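Local coordinates for protein CCMAN5 (Cellulosimicrobium cellulans, PDB 2XSG) that hydrolyses alpha-mannosidic linkages as a GH92-family glycosidase and enables mannose-6-phosphate modification of yeast-made lysosomal enzymes, probably by uncapping phosphorylated glycans, at residues 571-576 / 604-609. Sequence-based numbering, arbitrary orientation.
Sequences FGEHAP and PSLTQK
In the Schellman motif that ends helix 560-570, Glu573, the residue after the C-prime glycine, reaches across to Lys609 on helix 604-616 and forms a surface salt bridge within the family 92 catalytic domain. The backbone gap is wide, 9.5 Å from Glu573 CA to Leu606 CA, and two long side chains span it, one from each bank. Lys609 NZ donates a short hydrogen bond of 2.6 Å to Glu573 OE2, which accepts it through its syn lone pair, on the side of OE1; Lys609 NZ also lies 3.0 Å from Glu573 OE1, so the ammonium group sits before the mouth of the carboxylate. With CG anti to the backbone N (chi1 -175°), the lysine chain runs extended away from its helix, then bends at chi3 (65°) to present NZ to the acid. Glu573 folds at chi2 (-72°), which carries its carboxylate to the ammonium group. Beside the ion pair, the leucine side chain runs antiparallel alongside the glutamate, with Leu606 CD2 3.9 Å from Glu573 OE2, a methyl flank to the charged pair. Glu573 OE2 also accepts a hydrogen bond from Trp610 NE1, so two donors grip one oxygen and fix the turn of the carboxylate. Cut back to an alanine, this position would probably leave the Lys609 ammonium without its countercharge and the Trp610 indole N-H without this acceptor. The glutamate sits at the helix end: Gly572 has positive phi, Glu573 N bonds back to Arg568 O, and a type I turn spans Gly572 to Ala575. Arg568 touches both Glu573 and Leu606, Phe598 packs on Leu606, and the bridge joins the end of helix 560-570 to the start of helix 604-616, with Tyr720 of strand 720-726 alongside the lysine.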
loop_
_atom_site.group_PDB
_atom_site.type_symbol
_atom_site.label_atom_id
_atom_site.label_comp_id
_atom_site.label_asym_id
_atom_site.label_seq_id
_atom_site.Cartn_x
_atom_site.Cartn_y
_atom_site.Cartn_z
ATOM N N PHE A 571 6.004 13.803 21.737
ATOM C CA PHE A 571 4.606 14.141 21.488
ATOM C C PHE A 571 4.133 15.468 22.081
ATOM O O PHE A 571 2.922 15.711 22.174
ATOM C CB PHE A 571 3.708 12.974 21.915
ATOM C CG PHE A 571 3.775 11.834 20.978
ATOM C CD1 PHE A 571 2.788 11.659 20.010
ATOM C CD2 PHE A 571 4.855 10.957 21.012
ATOM C CE1 PHE A 571 2.873 10.605 19.103
ATOM C CE2 PHE A 571 4.945 9.912 20.112
ATOM C CZ PHE A 571 3.956 9.741 19.154
ATOM N N GLY A 572 5.084 16.329 22.445
ATOM C CA GLY A 572 4.786 17.659 22.989
ATOM C C GLY A 572 3.847 17.659 24.186
ATOM O O GLY A 572 3.034 18.565 24.330
ATOM N N GLU A 573 3.961 16.648 25.045
ATOM C CA GLU A 573 3.055 16.501 26.206
ATOM C C GLU A 573 3.114 17.672 27.197
ATOM O O GLU A 573 2.115 17.986 27.870
ATOM C CB GLU A 573 3.324 15.183 26.944
ATOM C CG GLU A 573 2.794 13.951 26.233
ATOM C CD GLU A 573 1.268 13.838 26.267
ATOM O OE1 GLU A 573 0.619 14.478 27.118
ATOM O OE2 GLU A 573 0.706 13.112 25.422
ATOM N N HIS A 574 4.275 18.317 27.263
ATOM C CA HIS A 574 4.495 19.508 28.094
ATOM C C HIS A 574 3.895 20.779 27.489
ATOM O O HIS A 574 3.836 21.809 28.167
ATOM C CB HIS A 574 5.997 19.743 28.234
ATOM C CG HIS A 574 6.667 19.990 26.922
ATOM N ND1 HIS A 574 7.059 21.245 26.513
ATOM C CD2 HIS A 574 6.964 19.152 25.902
ATOM C CE1 HIS A 574 7.589 21.168 25.305
ATOM N NE2 HIS A 574 7.539 19.910 24.910
ATOM N N ALA A 575 3.530 20.743 26.205
ATOM C CA ALA A 575 2.859 21.887 25.570
ATOM C C ALA A 575 1.792 21.441 24.573
ATOM O O ALA A 575 2.004 21.535 23.366
ATOM C CB ALA A 575 3.869 22.810 24.909
ATOM N N PRO A 576 0.635 20.957 25.080
ATOM C CA PRO A 576 -0.401 20.288 24.263
ATOM C C PRO A 576 -1.081 21.181 23.205
ATOM O O PRO A 576 -1.696 20.660 22.268
ATOM C CB PRO A 576 -1.432 19.823 25.311
ATOM C CG PRO A 576 -1.260 20.760 26.447
ATOM C CD PRO A 576 0.234 21.012 26.502
ATOM N N PRO A 604 1.237 3.235 29.434
ATOM C CA PRO A 604 0.367 2.712 28.379
ATOM C C PRO A 604 -0.863 3.604 28.131
ATOM O O PRO A 604 -1.357 3.659 26.998
ATOM C CB PRO A 604 -0.064 1.334 28.904
ATOM C CG PRO A 604 0.762 1.064 30.109
ATOM C CD PRO A 604 1.299 2.342 30.610
ATOM N N SER A 605 -1.332 4.323 29.155
ATOM C CA SER A 605 -2.478 5.236 28.957
ATOM C C SER A 605 -2.212 6.259 27.839
ATOM O O SER A 605 -3.122 6.607 27.094
ATOM C CB SER A 605 -2.926 5.903 30.276
ATOM O OG SER A 605 -2.015 6.882 30.756
ATOM N N LEU A 606 -0.959 6.703 27.700
ATOM C CA LEU A 606 -0.606 7.694 26.683
ATOM C C LEU A 606 -0.630 7.103 25.276
ATOM O O LEU A 606 -0.978 7.787 24.319
ATOM C CB LEU A 606 0.753 8.352 26.978
ATOM C CG LEU A 606 0.864 9.262 28.223
ATOM C CD1 LEU A 606 2.289 9.741 28.361
ATOM C CD2 LEU A 606 -0.106 10.463 28.172
ATOM N N THR A 607 -0.265 5.832 25.161
ATOM C CA THR A 607 -0.382 5.090 23.906
ATOM C C THR A 607 -1.857 5.026 23.501
ATOM O O THR A 607 -2.221 5.357 22.367
ATOM C CB THR A 607 0.281 3.692 24.020
ATOM O OG1 THR A 607 1.698 3.827 23.838
ATOM C CG2 THR A 607 -0.258 2.702 22.956
ATOM N N GLN A 608 -2.710 4.672 24.456
ATOM C CA GLN A 608 -4.150 4.622 24.218
ATOM C C GLN A 608 -4.691 5.959 23.744
ATOM O O GLN A 608 -5.434 6.015 22.761
ATOM C CB GLN A 608 -4.879 4.173 25.484
ATOM C CG GLN A 608 -4.537 2.747 25.868
ATOM C CD GLN A 608 -4.539 2.526 27.369
ATOM O OE1 GLN A 608 -5.358 3.094 28.099
ATOM N NE2 GLN A 608 -3.623 1.694 27.834
ATOM N N LYS A 609 -4.310 7.031 24.433
ATOM C CA LYS A 609 -4.730 8.377 24.043
ATOM C C LYS A 609 -4.322 8.698 22.614
ATOM O O LYS A 609 -5.157 9.107 21.794
ATOM C CB LYS A 609 -4.150 9.441 24.987
ATOM C CG LYS A 609 -4.668 10.869 24.701
ATOM C CD LYS A 609 -3.972 11.976 25.536
ATOM C CE LYS A 609 -2.488 12.080 25.167
ATOM N NZ LYS A 609 -1.818 13.245 25.798
#